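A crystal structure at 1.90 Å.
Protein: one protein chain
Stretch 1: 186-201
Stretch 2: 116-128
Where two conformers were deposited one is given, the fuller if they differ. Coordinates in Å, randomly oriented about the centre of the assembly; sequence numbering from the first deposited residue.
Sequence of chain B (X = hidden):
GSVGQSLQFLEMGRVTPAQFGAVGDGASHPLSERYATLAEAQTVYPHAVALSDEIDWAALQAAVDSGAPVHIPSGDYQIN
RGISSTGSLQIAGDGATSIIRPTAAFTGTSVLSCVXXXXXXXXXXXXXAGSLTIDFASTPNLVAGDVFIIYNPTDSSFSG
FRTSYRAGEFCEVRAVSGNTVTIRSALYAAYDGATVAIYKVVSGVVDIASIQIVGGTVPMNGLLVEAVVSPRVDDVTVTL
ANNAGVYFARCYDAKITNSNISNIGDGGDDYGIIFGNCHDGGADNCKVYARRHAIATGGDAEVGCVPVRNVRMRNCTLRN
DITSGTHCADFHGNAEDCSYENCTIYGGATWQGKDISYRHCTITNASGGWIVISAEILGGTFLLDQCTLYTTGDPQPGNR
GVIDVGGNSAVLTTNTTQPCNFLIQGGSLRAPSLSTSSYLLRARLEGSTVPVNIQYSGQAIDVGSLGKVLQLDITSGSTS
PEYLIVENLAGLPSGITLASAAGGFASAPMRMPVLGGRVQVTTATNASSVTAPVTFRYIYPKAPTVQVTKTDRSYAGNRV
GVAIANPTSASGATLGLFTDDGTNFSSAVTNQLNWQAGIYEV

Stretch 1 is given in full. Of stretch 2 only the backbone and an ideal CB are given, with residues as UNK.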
ATOM      1  N   ALA B 186       3.019  17.394  16.677  1.00  9.39           N
ATOM      2  CA  ALA B 186       2.508  18.768  16.492  1.00 12.20           C
ATOM      3  C   ALA B 186       0.972  18.836  16.517  1.00  8.54           C
ATOM      4  O   ALA B 186       0.286  17.960  15.994  1.00  6.24           O
ATOM      5  CB  ALA B 186       3.049  19.334  15.190  1.00 11.64           C
ATOM      6  N   LEU B 187       0.438  19.884  17.140  1.00 11.39           N
ATOM      7  CA  LEU B 187      -1.007  20.111  17.139  1.00 11.08           C
ATOM      8  C   LEU B 187      -1.561  20.255  15.722  1.00 11.58           C
ATOM      9  O   LEU B 187      -0.964  20.943  14.890  1.00  8.97           O
ATOM     10  CB  LEU B 187      -1.348  21.374  17.936  1.00  9.95           C
ATOM     11  CG  LEU B 187      -1.141  21.370  19.465  1.00  9.10           C
ATOM     12  CD1 LEU B 187      -1.491  22.741  20.005  1.00  7.70           C
ATOM     13  CD2 LEU B 187      -1.978  20.278  20.203  1.00  7.35           C
ATOM     14  N   TYR B 188      -2.705  19.615  15.459  1.00  8.27           N
ATOM     15  CA  TYR B 188      -3.411  19.774  14.188  1.00  5.53           C
ATOM     16  C   TYR B 188      -4.054  21.160  14.077  1.00  8.20           C
ATOM     17  O   TYR B 188      -4.247  21.656  12.979  1.00  9.36           O
ATOM     18  CB  TYR B 188      -4.527  18.747  14.055  1.00  6.04           C
ATOM     19  CG  TYR B 188      -4.037  17.378  13.624  1.00  5.69           C
ATOM     20  CD1 TYR B 188      -3.620  16.444  14.565  1.00  6.61           C
ATOM     21  CD2 TYR B 188      -3.993  17.032  12.270  1.00  7.53           C
ATOM     22  CE1 TYR B 188      -3.177  15.187  14.194  1.00  7.13           C
ATOM     23  CE2 TYR B 188      -3.566  15.752  11.876  1.00  5.97           C
ATOM     24  CZ  TYR B 188      -3.148  14.850  12.856  1.00  7.38           C
ATOM     25  OH  TYR B 188      -2.693  13.605  12.502  1.00  8.23           O
ATOM     26  N   ALA B 189      -4.394  21.774  15.205  1.00  7.79           N
ATOM     27  CA  ALA B 189      -5.150  23.034  15.185  1.00  9.44           C
ATOM     28  C   ALA B 189      -4.697  24.000  16.259  1.00 12.35           C
ATOM     29  O   ALA B 189      -4.004  23.623  17.219  1.00 10.58           O
ATOM     30  CB  ALA B 189      -6.698  22.758  15.331  1.00  6.42           C
ATOM     31  N   ALA B 190      -5.133  25.246  16.099  1.00  9.66           N
ATOM     32  CA  ALA B 190      -4.842  26.320  17.032  1.00 12.08           C
ATOM     33  C   ALA B 190      -6.006  26.404  18.002  1.00 11.76           C
ATOM     34  O   ALA B 190      -7.147  26.089  17.625  1.00 14.27           O
ATOM     35  CB  ALA B 190      -4.718  27.652  16.251  1.00 16.54           C
ATOM     36  N   TYR B 191      -5.737  26.833  19.236  1.00 12.12           N
ATOM     37  CA  TYR B 191      -6.769  26.986  20.270  1.00 11.89           C
ATOM     38  C   TYR B 191      -6.597  28.306  21.018  1.00 14.93           C
ATOM     39  O   TYR B 191      -5.471  28.663  21.408  1.00 12.47           O
ATOM     40  CB  TYR B 191      -6.721  25.829  21.272  1.00 12.16           C
ATOM     41  CG  TYR B 191      -6.885  24.513  20.558  1.00 11.21           C
ATOM     42  CD1 TYR B 191      -8.137  24.098  20.123  1.00  9.08           C
ATOM     43  CD2 TYR B 191      -5.775  23.733  20.250  1.00  6.90           C
ATOM     44  CE1 TYR B 191      -8.290  22.916  19.426  1.00  9.07           C
ATOM     45  CE2 TYR B 191      -5.910  22.551  19.530  1.00  7.05           C
ATOM     46  CZ  TYR B 191      -7.172  22.142  19.119  1.00  9.02           C
ATOM     47  OH  TYR B 191      -7.308  20.965  18.397  1.00 10.42           O
ATOM     48  N   ASP B 192      -7.721  29.003  21.204  1.00 15.47           N
ATOM     49  CA  ASP B 192      -7.840  30.169  22.084  1.00 16.05           C
ATOM     50  C   ASP B 192      -7.953  29.612  23.500  1.00 15.87           C
ATOM     51  O   ASP B 192      -8.880  28.846  23.793  1.00 13.74           O
ATOM     52  CB  ASP B 192      -9.117  30.934  21.718  1.00 14.12           C
ATOM     53  CG  ASP B 192      -9.332  32.203  22.555  1.00 19.13           C
ATOM     54  OD1 ASP B 192      -8.756  32.335  23.657  1.00 18.04           O
ATOM     55  OD2 ASP B 192     -10.107  33.072  22.092  1.00 18.37           O
ATOM     56  N   GLY B 193      -7.010  29.989  24.364  1.00 13.81           N
ATOM     57  CA  GLY B 193      -6.923  29.414  25.691  1.00 13.21           C
ATOM     58  C   GLY B 193      -8.206  29.625  26.471  1.00 16.42           C
ATOM     59  O   GLY B 193      -8.555  28.824  27.344  1.00 15.16           O
ATOM     60  N   ALA B 194      -8.919  30.700  26.148  1.00 14.77           N
ATOM     61  CA  ALA B 194     -10.138  31.034  26.868  1.00 18.32           C
ATOM     62  C   ALA B 194     -11.324  30.191  26.440  1.00 16.75           C
ATOM     63  O   ALA B 194     -12.402  30.290  27.033  1.00 15.77           O
ATOM     64  CB  ALA B 194     -10.468  32.522  26.704  1.00 19.79           C
ATOM     65  N   THR B 195     -11.153  29.379  25.407  1.00 11.95           N
ATOM     66  CA  THR B 195     -12.283  28.611  24.888  1.00 12.08           C
ATOM     67  C   THR B 195     -12.187  27.089  25.061  1.00 15.32           C
ATOM     68  O   THR B 195     -13.105  26.365  24.645  1.00 19.26           O
ATOM     69  CB  THR B 195     -12.454  28.865  23.404  1.00 16.07           C
ATOM     70  OG1 THR B 195     -11.297  28.358  22.725  1.00 17.29           O
ATOM     71  CG2 THR B 195     -12.567  30.341  23.139  1.00 15.04           C
ATOM     72  N   VAL B 196     -11.098  26.587  25.644  1.00 11.09           N
ATOM     73  CA  VAL B 196     -10.928  25.133  25.741  1.00 12.03           C
ATOM     74  C   VAL B 196     -10.842  24.662  27.194  1.00 16.42           C
ATOM     75  O   VAL B 196     -10.386  25.404  28.073  1.00 15.52           O
ATOM     76  CB  VAL B 196      -9.700  24.618  24.926  1.00 11.13           C
ATOM     77  CG1 VAL B 196      -9.992  24.637  23.414  1.00  9.37           C
ATOM     78  CG2 VAL B 196      -8.447  25.455  25.211  1.00  7.90           C
ATOM     79  N   ALA B 197     -11.318  23.443  27.436  1.00 12.75           N
ATOM     80  CA  ALA B 197     -11.148  22.762  28.708  1.00 11.63           C
ATOM     81  C   ALA B 197     -10.259  21.555  28.432  1.00 12.75           C
ATOM     82  O   ALA B 197     -10.405  20.901  27.397  1.00 10.76           O
ATOM     83  CB  ALA B 197     -12.491  22.287  29.244  1.00 11.00           C
ATOM     84  N   ILE B 198      -9.347  21.271  29.358  1.00 11.13           N
ATOM     85  CA  ILE B 198      -8.336  20.237  29.171  1.00  9.49           C
ATOM     86  C   ILE B 198      -8.617  19.104  30.167  1.00 12.28           C
ATOM     87  O   ILE B 198      -8.981  19.353  31.321  1.00 13.82           O
ATOM     88  CB  ILE B 198      -6.890  20.791  29.415  1.00  9.95           C
ATOM     89  CG1 ILE B 198      -6.745  22.224  28.885  1.00  8.64           C
ATOM     90  CG2 ILE B 198      -5.803  19.850  28.811  1.00  7.75           C
ATOM     91  CD1 ILE B 198      -7.114  22.393  27.352  1.00  7.83           C
ATOM     92  N   TYR B 199      -8.441  17.863  29.717  1.00 10.43           N
ATOM     93  CA  TYR B 199      -8.779  16.685  30.496  1.00  9.04           C
ATOM     94  C   TYR B 199      -7.726  15.633  30.303  1.00 10.16           C
ATOM     95  O   TYR B 199      -7.376  15.310  29.160  1.00 11.91           O
ATOM     96  CB  TYR B 199     -10.086  16.081  29.967  1.00  9.37           C
ATOM     97  CG  TYR B 199     -11.276  16.990  30.149  1.00 11.94           C
ATOM     98  CD1 TYR B 199     -11.957  17.026  31.366  1.00 11.72           C
ATOM     99  CD2 TYR B 199     -11.711  17.814  29.120  1.00 11.96           C
ATOM    100  CE1 TYR B 199     -13.045  17.847  31.549  1.00 14.92           C
ATOM    101  CE2 TYR B 199     -12.809  18.651  29.293  1.00 17.84           C
ATOM    102  CZ  TYR B 199     -13.469  18.661  30.514  1.00 15.77           C
ATOM    103  OH  TYR B 199     -14.559  19.474  30.696  1.00 16.80           O
ATOM    104  N   LYS B 200      -7.282  15.052  31.414  1.00 12.02           N
ATOM    105  CA  LYS B 200      -6.385  13.920  31.400  1.00 11.94           C
ATOM    106  C   LYS B 200      -7.203  12.668  31.123  1.00 12.28           C
ATOM    107  O   LYS B 200      -8.307  12.498  31.669  1.00 10.07           O
ATOM    108  CB  LYS B 200      -5.713  13.762  32.771  1.00 10.62           C
ATOM    109  CG  LYS B 200      -4.595  12.712  32.793  1.00 14.07           C
ATOM    110  CD  LYS B 200      -3.861  12.764  34.142  1.00 14.11           C
ATOM    111  CE  LYS B 200      -2.835  11.650  34.290  1.00 14.80           C
ATOM    112  NZ  LYS B 200      -2.148  11.734  35.636  1.00 17.96           N
ATOM    113  N   VAL B 201      -6.670  11.769  30.302  1.00 11.76           N
ATOM    114  CA  VAL B 201      -7.380  10.515  30.085  1.00  9.66           C
ATOM    115  C   VAL B 201      -6.829   9.476  31.045  1.00 10.93           C
ATOM    116  O   VAL B 201      -5.672   9.070  30.937  1.00 12.18           O
ATOM    117  CB  VAL B 201      -7.284  10.039  28.625  1.00  8.75           C
ATOM    118  CG1 VAL B 201      -8.070   8.756  28.444  1.00  8.01           C
ATOM    119  CG2 VAL B 201      -7.803  11.122  27.704  1.00  8.36           C
ATOM    120  N   UNK B 116     -13.268   4.600  30.859  1.00  7.22           N
ATOM    121  CA  UNK B 116     -12.286   5.334  31.643  1.00  7.90           C
ATOM    122  C   UNK B 116     -12.835   6.706  31.994  1.00 11.52           C
ATOM    123  O   UNK B 116     -14.032   6.947  31.864  1.00 10.96           O
ATOM    124  CB  UNK B 116     -10.964   5.460  30.884  1.00  7.90           C
ATOM    125  N   UNK B 117     -11.957   7.603  32.429  0.60 13.60           N
ATOM    126  CA  UNK B 117     -12.395   8.905  32.907  0.60 13.58           C
ATOM    127  C   UNK B 117     -11.642  10.054  32.267  0.60 13.57           C
ATOM    128  O   UNK B 117     -10.469   9.926  31.920  0.60 13.73           O
ATOM    129  CB  UNK B 117     -12.241   8.979  34.427  0.60 13.58           C
ATOM    130  N   UNK B 118     -12.332  11.180  32.128  1.00 13.81           N
ATOM    131  CA  UNK B 118     -11.698  12.430  31.733  1.00 11.27           C
ATOM    132  C   UNK B 118     -11.633  13.270  33.000  1.00 15.50           C
ATOM    133  O   UNK B 118     -12.670  13.604  33.575  1.00 13.99           O
ATOM    134  CB  UNK B 118     -12.457  13.138  30.609  1.00 11.27           C
ATOM    135  N   UNK B 119     -10.418  13.597  33.438  1.00 15.67           N
ATOM    136  CA  UNK B 119     -10.214  14.299  34.694  1.00 13.76           C
ATOM    137  C   UNK B 119      -9.663  15.674  34.385  1.00 12.09           C
ATOM    138  O   UNK B 119      -8.639  15.799  33.699  1.00 12.42           O
ATOM    139  CB  UNK B 119      -9.277  13.525  35.623  1.00 13.76           C
ATOM    140  N   UNK B 120     -10.345  16.705  34.884  1.00 11.25           N
ATOM    141  CA  UNK B 120     -10.018  18.093  34.568  1.00 14.58           C
ATOM    142  C   UNK B 120      -8.564  18.401  34.892  1.00 14.01           C
ATOM    143  O   UNK B 120      -8.088  18.027  35.948  1.00 11.56           O
ATOM    144  CB  UNK B 120     -10.939  19.046  35.332  1.00 14.58           C
ATOM    145  N   UNK B 121      -7.887  19.077  33.966  1.00 15.07           N
ATOM    146  CA  UNK B 121      -6.530  19.600  34.166  1.00 16.58           C
ATOM    147  C   UNK B 121      -6.666  21.115  34.233  1.00 16.37           C
ATOM    148  O   UNK B 121      -7.707  21.644  33.848  1.00 15.25           O
ATOM    149  CB  UNK B 121      -5.573  19.166  33.054  1.00 16.58           C
ATOM    150  N   UNK B 122      -5.617  21.829  34.684  1.00 16.97           N
ATOM    151  CA  UNK B 122      -5.736  23.294  34.593  1.00 15.80           C
ATOM    152  C   UNK B 122      -5.896  23.783  33.138  1.00 17.79           C
ATOM    153  O   UNK B 122      -5.592  23.047  32.178  1.00 14.42           O
ATOM    154  CB  UNK B 122      -4.506  23.951  35.223  1.00 15.80           C
ATOM    155  N   UNK B 123      -6.380  25.017  32.989  1.00 16.16           N
ATOM    156  CA  UNK B 123      -6.498  25.660  31.683  1.00 16.55           C
ATOM    157  C   UNK B 123      -5.137  25.971  31.067  1.00 15.51           C
ATOM    158  O   UNK B 123      -4.107  25.936  31.746  1.00 15.44           O
ATOM    159  CB  UNK B 123      -7.315  26.948  31.807  1.00 16.55           C
ATOM    160  N   UNK B 124      -5.139  26.287  29.773  1.00 13.37           N
ATOM    161  CA  UNK B 124      -3.906  26.580  29.061  1.00 13.48           C
ATOM    162  C   UNK B 124      -3.959  27.951  28.367  1.00 16.40           C
ATOM    163  O   UNK B 124      -5.049  28.466  28.104  1.00 13.38           O
ATOM    164  CB  UNK B 124      -3.626  25.481  28.034  1.00 13.48           C
ATOM    165  N   UNK B 125      -2.781  28.529  28.085  1.00 13.58           N
ATOM    166  CA  UNK B 125      -2.669  29.711  27.230  1.00 13.98           C
ATOM    167  C   UNK B 125      -3.052  29.336  25.809  1.00 15.25           C
ATOM    168  O   UNK B 125      -2.944  28.174  25.422  1.00 13.93           O
ATOM    169  CB  UNK B 125      -1.255  30.293  27.273  1.00 13.98           C
ATOM    170  N   UNK B 126      -3.453  30.329  25.024  1.00 12.36           N
ATOM    171  CA  UNK B 126      -3.643  30.144  23.584  1.00 11.04           C
ATOM    172  C   UNK B 126      -2.407  29.543  22.914  1.00 10.27           C
ATOM    173  O   UNK B 126      -1.270  29.845  23.285  1.00 12.74           O
ATOM    174  CB  UNK B 126      -3.989  31.481  22.926  1.00 11.04           C
ATOM    175  N   UNK B 127      -2.630  28.684  21.924  1.00 10.75           N
ATOM    176  CA  UNK B 127      -1.546  27.971  21.276  1.00  9.43           C
ATOM    177  C   UNK B 127      -1.811  27.897  19.754  1.00 13.13           C
ATOM    178  O   UNK B 127      -2.978  27.846  19.312  1.00 12.11           O
ATOM    179  CB  UNK B 127      -1.394  26.572  21.876  1.00  9.43           C
ATOM    180  N   UNK B 128      -0.737  27.918  18.966  0.62 12.57           N
ATOM    181  CA  UNK B 128      -0.848  27.864  17.508  0.62 13.02           C
ATOM    182  C   UNK B 128      -0.879  26.430  16.983  0.62 12.51           C
ATOM    183  O   UNK B 128      -0.396  25.504  17.637  0.62 10.87           O
ATOM    184  CB  UNK B 128       0.316  28.622  16.867  0.62 13.02           C
TER

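Two backbone ladders fix the register before any side chain is considered. Position 119 pairs with Lys200 through N to Lys200 O (3.0 Å) and Lys200 N to O of position 119 (2.8 Å); position 127 pairs with Tyr191 through N to Tyr191 O and Tyr191 N to O of position 127, both 2.9 Å. Both pairings are antiparallel.

Position 116 (phi/psi -89/-165) has its ideal CB 5.0 Å from Val201 CG1, so contact decides little; it is Gly116. At 117 the CB meets nothing of stretch 1 within 5.5 Å, and a small or polar residue would do: Ser117.

Position 118 shares a sheet face with Tyr199 and Val201, its ideal CB 3.8 Å from Tyr199 CB. An aliphatic or aromatic group suits this apolar surface. Leu118 is deposited, and its CD2 reaches Val201 CG2 at 4.0 Å.

Position 119 points to the other face, with Lys200; its extended angles (-114/125) accommodate beta-branched residues, though polar ones would also serve. It is Val119. Position 120 returns to the face of Tyr199, its ideal CB 4.5 Å from Tyr199 CE1. Several sizes are conceivable; Ala120 makes a loose apolar contact.

At 121, N donates to Ile198 O (2.9 Å) and CB points toward stretch 1, beside Ile198 and the Lys200 backbone. A branched aliphatic chain suits this: Leu121 places CD1 3.8 Å from Ile198 CG2 and 4.0 Å from Lys200 CB.

Position 122 points away, and its phi of -61° permits proline, which is found: Pro122. At 123 CB points sideways, 5.1 Å from Val196 O, leaving room for a polar chain. Asn123 OD1 accepts from a water (2.7 Å) that in turn accepts from Ile198 N (3.0 Å).

The sideways CB of 124 lies 4.6 Å from Ile198 CG1, near Val196, favouring an aliphatic residue. Ile124 packs CG2 against Ile198 CG1 (3.8 Å) and CG1 against Val196 CG2 (4.1 Å). Its O lies 3.2 Å from Gly193 CA, where an ideal CB on Gly193 would clash. Position 125 points away; the choice is wide, and it is Ser125.

At 126 the ideal CB sits 3.7 Å from Gly193 N, a donor calling for a short hydroxyl such as serine or threonine; the nearby Asp192 carboxylate argues against a second acid. Ser126 (chi1 m) accepts through OG from Gly193 N at 2.8 Å and 177°.

Position 127, its ideal CB 4.3 Å from Leu187 CD1, suits an aliphatic residue. Val127 CG1 lies 3.6 Å from Leu187 CD1 and, at the ring edge, 4.0 Å from Tyr191 CD2. Position 128 points away, tolerating many residues; it is Ser128.

Stretch 2 (116-128) GSLVALPNISSVS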
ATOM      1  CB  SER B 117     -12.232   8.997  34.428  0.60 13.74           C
ATOM      2  OG  SER B 117     -12.693   7.814  35.040  0.60 11.58           O
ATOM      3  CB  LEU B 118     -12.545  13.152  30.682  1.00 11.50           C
ATOM      4  CG  LEU B 118     -12.766  12.542  29.289  1.00 16.17           C
ATOM      5  CD1 LEU B 118     -13.165  13.638  28.287  1.00 14.60           C
ATOM      6  CD2 LEU B 118     -11.558  11.794  28.791  1.00 14.83           C
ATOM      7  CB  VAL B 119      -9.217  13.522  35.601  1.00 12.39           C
ATOM      8  CG1 VAL B 119      -8.972  14.278  36.912  1.00 14.02           C
ATOM      9  CG2 VAL B 119      -9.749  12.112  35.885  1.00 11.29           C
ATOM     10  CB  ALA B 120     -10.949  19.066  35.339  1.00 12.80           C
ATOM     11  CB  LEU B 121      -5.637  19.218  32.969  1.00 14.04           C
ATOM     12  CG  LEU B 121      -5.127  17.771  32.920  1.00 13.67           C
ATOM     13  CD1 LEU B 121      -4.654  17.381  31.496  1.00 10.94           C
ATOM     14  CD2 LEU B 121      -3.995  17.586  33.936  1.00 12.66           C
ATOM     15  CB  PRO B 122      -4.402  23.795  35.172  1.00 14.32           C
ATOM     16  CG  PRO B 122      -3.846  22.648  35.981  1.00 13.86           C
ATOM     17  CD  PRO B 122      -4.307  21.410  35.226  1.00 16.38           C
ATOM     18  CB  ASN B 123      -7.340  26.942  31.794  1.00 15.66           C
ATOM     19  CG  ASN B 123      -8.789  26.652  32.176  1.00 19.89           C
ATOM     20  OD1 ASN B 123      -9.349  25.611  31.800  1.00 16.61           O
ATOM     21  ND2 ASN B 123      -9.397  27.556  32.948  1.00 17.60           N
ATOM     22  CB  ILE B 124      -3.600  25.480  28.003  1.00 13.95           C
ATOM     23  CG1 ILE B 124      -4.692  25.431  26.922  1.00 10.74           C
ATOM     24  CG2 ILE B 124      -3.469  24.096  28.676  1.00 14.85           C
ATOM     25  CD1 ILE B 124      -4.283  24.560  25.676  1.00  7.91           C
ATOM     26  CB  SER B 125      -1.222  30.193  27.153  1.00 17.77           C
ATOM     27  OG  SER B 125      -0.722  30.490  28.419  1.00 23.68           O
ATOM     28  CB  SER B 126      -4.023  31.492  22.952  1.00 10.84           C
ATOM     29  OG  SER B 126      -5.241  31.935  23.525  1.00 12.91           O
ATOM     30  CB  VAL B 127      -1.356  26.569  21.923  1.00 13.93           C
ATOM     31  CG1 VAL B 127      -2.615  25.691  21.739  1.00 11.58           C
ATOM     32  CG2 VAL B 127      -0.097  25.869  21.395  1.00 14.21           C
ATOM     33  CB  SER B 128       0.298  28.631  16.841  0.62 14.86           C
ATOM     34  OG  SER B 128       0.260  30.011  17.172  0.62 15.90           O
TER
HETATM   35  O   HOH W   1      -9.133  22.880  31.888  1.00 11.63           O
HETATM   36  O   HOH W   2      -7.791  26.473  28.657  1.00 13.22           O
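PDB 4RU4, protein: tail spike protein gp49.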